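Local coordinates for reducing end xylose-releasing exo-oligoxylanase (Bacillus halodurans, PDB 1WU4), which hydrolyses xylooligosaccharides of three or more units with inversion of anomeric configuration, releasing xylose from the reducing end, at residues A[92-95]-A[96-100]; A[154-157]-A[158-161]; A[285-288]-A[289-292]. The protein carries 1 engineered substitution. All coordinates share one frame; numbering follows the deposited sequence.

Contact 1 of 3, residues A[92-95]-A[96-100]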
# COMPACT_ATOMS: atom_id res chain seq x y z
N TRP A 92 9.65 5.11 12.51
CA TRP A 92 8.51 5.46 13.34
C TRP A 92 8.85 6.64 14.25
O TRP A 92 8.02 7.52 14.48
CB TRP A 92 8.09 4.24 14.17
CG TRP A 92 6.94 4.46 15.11
CD1 TRP A 92 6.89 4.11 16.43
CD2 TRP A 92 5.67 5.06 14.81
NE1 TRP A 92 5.67 4.44 16.96
CE2 TRP A 92 4.90 5.02 15.99
CE3 TRP A 92 5.10 5.61 13.65
CZ2 TRP A 92 3.59 5.52 16.06
CZ3 TRP A 92 3.80 6.11 13.72
CH2 TRP A 92 3.06 6.06 14.92
N ASN A 93 10.07 6.67 14.76
CA ASN A 93 10.50 7.76 15.63
C ASN A 93 10.48 9.09 14.85
O ASN A 93 9.99 10.10 15.36
CB ASN A 93 11.90 7.48 16.17
CG ASN A 93 12.31 8.45 17.26
OD1 ASN A 93 11.51 8.80 18.13
ND2 ASN A 93 13.57 8.89 17.23
N TRP A 94 11.00 9.08 13.63
CA TRP A 94 11.02 10.28 12.80
C TRP A 94 9.59 10.72 12.52
O TRP A 94 9.26 11.91 12.57
CB TRP A 94 11.72 9.99 11.47
CG TRP A 94 12.24 11.21 10.74
CD1 TRP A 94 13.52 11.69 10.76
CD2 TRP A 94 11.51 12.06 9.84
NE1 TRP A 94 13.63 12.78 9.93
CE2 TRP A 94 12.41 13.03 9.36
CE3 TRP A 94 10.17 12.10 9.40
CZ2 TRP A 94 12.03 14.03 8.45
CZ3 TRP A 94 9.79 13.09 8.50
CH2 TRP A 94 10.72 14.05 8.04
N THR A 95 8.73 9.74 12.23
CA THR A 95 7.33 9.99 11.93
C THR A 95 6.61 10.68 13.09
O THR A 95 5.93 11.69 12.90
CB THR A 95 6.61 8.67 11.61
OG1 THR A 95 7.23 8.06 10.47
CG2 THR A 95 5.14 8.91 11.32
N MET A 96 6.76 10.14 14.29
CA MET A 96 6.12 10.72 15.46
C MET A 96 6.69 12.08 15.83
O MET A 96 5.97 12.97 16.27
CB MET A 96 6.24 9.77 16.65
CG MET A 96 5.24 8.63 16.65
SD MET A 96 3.53 9.24 16.63
CE MET A 96 3.53 10.24 18.11
N LYS A 97 7.99 12.25 15.63
CA LYS A 97 8.65 13.50 15.96
C LYS A 97 8.32 14.65 15.01
O LYS A 97 8.05 15.77 15.45
CB LYS A 97 10.17 13.28 15.98
CG LYS A 97 10.98 14.48 16.43
CD LYS A 97 12.47 14.20 16.32
CE LYS A 97 12.87 12.95 17.11
NZ LYS A 97 12.55 13.06 18.56
N ASN A 98 8.32 14.37 13.71
CA ASN A 98 8.09 15.40 12.71
C ASN A 98 6.76 15.43 11.97
O ASN A 98 6.36 16.48 11.46
CB ASN A 98 9.21 15.34 11.67
CG ASN A 98 10.59 15.46 12.28
OD1 ASN A 98 11.46 14.62 12.03
ND2 ASN A 98 10.80 16.50 13.07
N MET A 99 6.07 14.30 11.89
CA MET A 99 4.82 14.25 11.14
C MET A 99 3.54 14.26 11.97
O MET A 99 2.54 14.82 11.53
CB MET A 99 4.85 13.04 10.21
CG MET A 99 6.15 12.93 9.42
SD MET A 99 6.21 11.56 8.24
CE MET A 99 5.87 12.42 6.72
N TYR A 100 3.57 13.66 13.15
CA TYR A 100 2.37 13.62 13.98
C TYR A 100 1.92 15.03 14.34
O TYR A 100 2.72 15.86 14.79
CB TYR A 100 2.62 12.83 15.26
CG TYR A 100 1.38 12.72 16.13
CD1 TYR A 100 0.31 11.91 15.74
CD2 TYR A 100 1.27 13.45 17.31
CE1 TYR A 100 -0.84 11.83 16.51
CE2 TYR A 100 0.12 13.38 18.09
CZ TYR A 100 -0.93 12.57 17.68
OH TYR A 100 -2.07 12.50 18.45
O HOH W 1 14.72 10.56 19.25
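In the last turns of helix 85-99, part of the (alpha/alpha)6 barrel of this family 8 glycosidase, two tryptophans each meet the side chain four residues further on. Trp92 and Met96 run side by side in the same direction. Met96 CG lies over the six-membered ring of Trp92, 3.7 Å from its centroid, a CH-pi contact, while SD follows obliquely at 4.2 Å from that centroid, a Met-aromatic contact. Bends at both chi2 (-59°) and chi3 (-58°) keep the flexible thioether against the indole, whose NE1 bonds to Pro151 O.

Trp94 and Asn98 cross at about a right angle, the amide standing 70° from the ring plane. Asn98 OD1 sits above the indole, 3.2 Å from Trp94 CE2, and its CB makes a CH-pi contact over the six-membered ring. Met99 SD lies in plane at the indole edge, a Met-aromatic contact, while its CG approaches Trp94 CZ3 obliquely at 3.8 Å. Asn93 ND2, which bonds to Asp55 O, also donates to a water that accepts weakly from Lys97 NZ.

Large polarisable rings thus suit soft sulfur and CH groups, and short Asn98 lets Trp94 take a polar oxygen over its face as well. One carbonyl, Thr95 O, satisfies two successive amides, Met99 N (2.8 Å) and Tyr100 N (3.1 Å), where the turn widens to pi type.

Contact 2 of 3, residues A[154-157]-A[158-161]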
# COMPACT_ATOMS: atom_id res chain seq x y z
N TYR A 154 3.85 -0.03 20.42
CA TYR A 154 3.21 -0.30 19.14
C TYR A 154 1.70 -0.54 19.07
O TYR A 154 0.99 0.21 18.40
CB TYR A 154 3.90 -1.47 18.44
CG TYR A 154 5.41 -1.39 18.41
CD1 TYR A 154 6.07 -0.31 17.81
CD2 TYR A 154 6.19 -2.41 18.96
CE1 TYR A 154 7.47 -0.26 17.77
CE2 TYR A 154 7.58 -2.36 18.93
CZ TYR A 154 8.21 -1.29 18.33
OH TYR A 154 9.59 -1.26 18.29
N SER A 155 1.21 -1.58 19.75
CA SER A 155 -0.21 -1.89 19.68
C SER A 155 -1.11 -0.77 20.20
O SER A 155 -2.20 -0.56 19.67
CB SER A 155 -0.52 -3.20 20.42
OG SER A 155 -0.43 -3.04 21.82
N GLU A 156 -0.67 -0.06 21.23
CA GLU A 156 -1.46 1.04 21.77
C GLU A 156 -1.51 2.18 20.76
O GLU A 156 -2.53 2.84 20.60
CB GLU A 156 -0.87 1.56 23.08
CG GLU A 156 -0.83 0.55 24.20
CD GLU A 156 -0.43 1.18 25.51
OE1 GLU A 156 -1.29 1.83 26.14
OE2 GLU A 156 0.75 1.03 25.91
N GLN A 157 -0.39 2.40 20.07
CA GLN A 157 -0.32 3.45 19.07
C GLN A 157 -1.27 3.12 17.92
O GLN A 157 -1.99 3.99 17.43
CB GLN A 157 1.11 3.56 18.53
CG GLN A 157 2.15 4.06 19.54
CD GLN A 157 1.89 5.49 19.99
OE1 GLN A 157 1.39 6.31 19.23
NE2 GLN A 157 2.25 5.79 21.23
N ALA A 158 -1.28 1.85 17.51
CA ALA A 158 -2.14 1.40 16.42
C ALA A 158 -3.61 1.57 16.76
O ALA A 158 -4.38 2.10 15.95
CB ALA A 158 -1.85 -0.05 16.09
N ARG A 159 -4.02 1.12 17.94
CA ARG A 159 -5.42 1.22 18.35
C ARG A 159 -5.85 2.67 18.51
O ARG A 159 -6.97 3.04 18.17
CB ARG A 159 -5.66 0.45 19.65
CG ARG A 159 -5.51 -1.06 19.49
CD ARG A 159 -6.08 -1.81 20.70
NE ARG A 159 -5.37 -1.50 21.93
CZ ARG A 159 -4.26 -2.12 22.33
NH1 ARG A 159 -3.73 -3.09 21.59
NH2 ARG A 159 -3.67 -1.76 23.47
N LYS A 160 -4.94 3.50 19.03
CA LYS A 160 -5.23 4.91 19.23
C LYS A 160 -5.46 5.58 17.88
O LYS A 160 -6.43 6.33 17.70
CB LYS A 160 -4.04 5.57 19.93
CG LYS A 160 -4.24 7.03 20.30
CD LYS A 160 -2.91 7.75 20.47
CE LYS A 160 -1.92 6.97 21.34
NZ LYS A 160 -2.45 6.68 22.70
N LEU A 161 -4.57 5.31 16.93
CA LEU A 161 -4.68 5.90 15.61
C LEU A 161 -5.98 5.48 14.91
O LEU A 161 -6.69 6.32 14.36
CB LEU A 161 -3.48 5.50 14.75
CG LEU A 161 -3.44 6.08 13.33
CD1 LEU A 161 -3.53 7.60 13.38
CD2 LEU A 161 -2.15 5.63 12.66
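Arg159 folds back along helix 154-167 over the preceding turn, toward Ser155 and Glu156. Its CB lies 3.6 Å from Ser155 O, and CG comes closer to the same carbonyl oxygen, at 3.4 Å. CG stands anti to the carbonyl carbon of its own residue (chi1 -67°), and the bend at chi3 (-63°) then turns the head group back over the backbone. There one guanidinium face receives Ser155 O, 3.5 Å above the plane and offset toward the rim, with Glu156 CA somewhat higher above the same face. NE and CZ pass over this oxygen too, which already accepts the helical bond from Arg159 N at 3.0 Å.

At the tip the two nitrogens part: NH1 is 3.4 Å from Ser155 CB, whereas NH2 reaches the Glu156 methylene CG at 3.7 Å. Ser155 OG bonds to Asp146, and Glu156 OE2 to Asn153. Although carboxylate and guanidinium planes are only 18° apart, Glu156 OE1 remains 5.1 Å from Arg159 NH2.

A long arginine suits this partly exposed site because its aliphatic part packs on the helix while its charge stays at the surface. The chemistry implies a diffuse attraction to Glu156 that would probably be modest, not a direct ion pair.

Contact 3 of 3, residues A[285-288]-A[289-292]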
# COMPACT_ATOMS: atom_id res chain seq x y z
N ALA A 285 -10.03 -12.95 -9.63
CA ALA A 285 -9.31 -13.63 -10.70
C ALA A 285 -9.69 -13.01 -12.04
O ALA A 285 -8.83 -12.74 -12.89
CB ALA A 285 -9.64 -15.12 -10.70
N GLU A 286 -10.98 -12.76 -12.23
CA GLU A 286 -11.46 -12.17 -13.48
C GLU A 286 -10.95 -10.74 -13.66
O GLU A 286 -10.64 -10.32 -14.77
CB GLU A 286 -12.99 -12.22 -13.51
CG GLU A 286 -13.54 -13.63 -13.67
CD GLU A 286 -15.02 -13.74 -13.36
OE1 GLU A 286 -15.57 -14.85 -13.55
OE2 GLU A 286 -15.62 -12.74 -12.93
N GLU A 287 -10.87 -10.00 -12.55
CA GLU A 287 -10.39 -8.62 -12.59
C GLU A 287 -8.92 -8.57 -12.99
O GLU A 287 -8.53 -7.77 -13.84
CB GLU A 287 -10.60 -7.97 -11.22
CG GLU A 287 -9.77 -6.71 -10.94
CD GLU A 287 -10.03 -5.56 -11.90
OE1 GLU A 287 -11.10 -5.52 -12.54
OE2 GLU A 287 -9.15 -4.68 -12.00
N ILE A 288 -8.10 -9.42 -12.38
CA ILE A 288 -6.68 -9.45 -12.71
C ILE A 288 -6.50 -9.90 -14.16
O ILE A 288 -5.64 -9.37 -14.88
CB ILE A 288 -5.90 -10.37 -11.74
CG1 ILE A 288 -5.92 -9.76 -10.33
CG2 ILE A 288 -4.47 -10.55 -12.23
CD1 ILE A 288 -5.43 -8.32 -10.25
N ASN A 289 -7.31 -10.86 -14.61
CA ASN A 289 -7.20 -11.31 -15.99
C ASN A 289 -7.51 -10.16 -16.94
O ASN A 289 -6.89 -10.05 -18.00
CB ASN A 289 -8.15 -12.48 -16.27
CG ASN A 289 -7.69 -13.77 -15.61
OD1 ASN A 289 -6.54 -13.88 -15.18
ND2 ASN A 289 -8.58 -14.75 -15.55
N LYS A 290 -8.46 -9.30 -16.57
CA LYS A 290 -8.82 -8.16 -17.40
C LYS A 290 -7.65 -7.17 -17.53
O LYS A 290 -7.31 -6.74 -18.63
CB LYS A 290 -10.03 -7.42 -16.82
CG LYS A 290 -11.34 -8.19 -16.88
CD LYS A 290 -12.46 -7.39 -16.22
CE LYS A 290 -13.72 -8.22 -16.08
NZ LYS A 290 -14.79 -7.48 -15.35
N ILE A 291 -7.05 -6.81 -16.40
CA ILE A 291 -5.94 -5.88 -16.41
C ILE A 291 -4.76 -6.44 -17.20
O ILE A 291 -4.19 -5.76 -18.05
CB ILE A 291 -5.44 -5.56 -14.98
CG1 ILE A 291 -6.56 -4.91 -14.16
CG2 ILE A 291 -4.24 -4.63 -15.05
CD1 ILE A 291 -6.17 -4.63 -12.72
N GLN A 292 -4.41 -7.69 -16.92
CA GLN A 292 -3.29 -8.30 -17.62
C GLN A 292 -3.59 -8.45 -19.11
O GLN A 292 -2.70 -8.25 -19.94
CB GLN A 292 -2.94 -9.64 -16.96
CG GLN A 292 -2.46 -9.48 -15.52
CD GLN A 292 -1.90 -10.76 -14.91
OE1 GLN A 292 -2.20 -11.87 -15.37
NE2 GLN A 292 -1.10 -10.62 -13.86
O HOH W 2 -13.74 -6.29 -12.96
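Glu287 and Ile291 cross at a slant, one turn apart on helix 282-295, the carboxylate end of the first lying against the terminal methyl of the second. Glu287 OE2 comes to 3.1 Å from Ile291 CD1, a tight approach. Two torsions set it up: CG leaves anti to the backbone N (chi1 161°) and the chain then bends at chi2 (61°), bringing the acid alongside the isoleucine. The other oxygen, OE1, accepts from a water at 2.8 Å, and that water accepts in turn from Lys290 NZ at 2.9 Å. Lys290, stretched out beyond CG, runs back past Glu286 O to this bridge, and its ammonium also bonds to Pro236 O.

Ile288 and Gln292 also meet at an angle. Ile288 CG2 packs against the amide, 3.7 Å from Gln292 CD, while hydrogen bonds from the amide nitrogen to Asn327 O and Ser331 OG fix the group.

Asn289 leans over the preceding turn, its CG 3.1 Å from Ala285 O, with OD1 bonded to Ser334. Replacing Asn289 with alanine is likely to leave Ser334 OG without this acceptor and to open a gap above Ala285 O.

Ile288, Ile291 and part of Glu287 face helix 265-278, where Ala268 touches both isoleucines, while Glu286 is exposed. Helices packed on one another in this way are the elements from which an (alpha/alpha)6 barrel is built.

Overall arrangement
Contacts 1, 2 and 3 follow one another along the chain, each within one helix: 85-99, 154-167 and 282-295, all inside the family 8 range. Contacts 1 and 2 are neighbours, centres 14 Å apart, and touch where Trp92 CZ2 packs 3.9 Å from Gln157 OE1; helix 127-144 touches both. Contact 3 lies on the opposite side of the chain's centre, its centre 38 Å from that of contact 1 and 36 Å from that of contact 2. Contact 1 alone approaches an annotated site, the side chain of Met99 lying about 8 Å from that of Glu70, the probable proton donor. The three are separate pieces of helix packing in one (alpha/alpha)6 fold, not parts of one site.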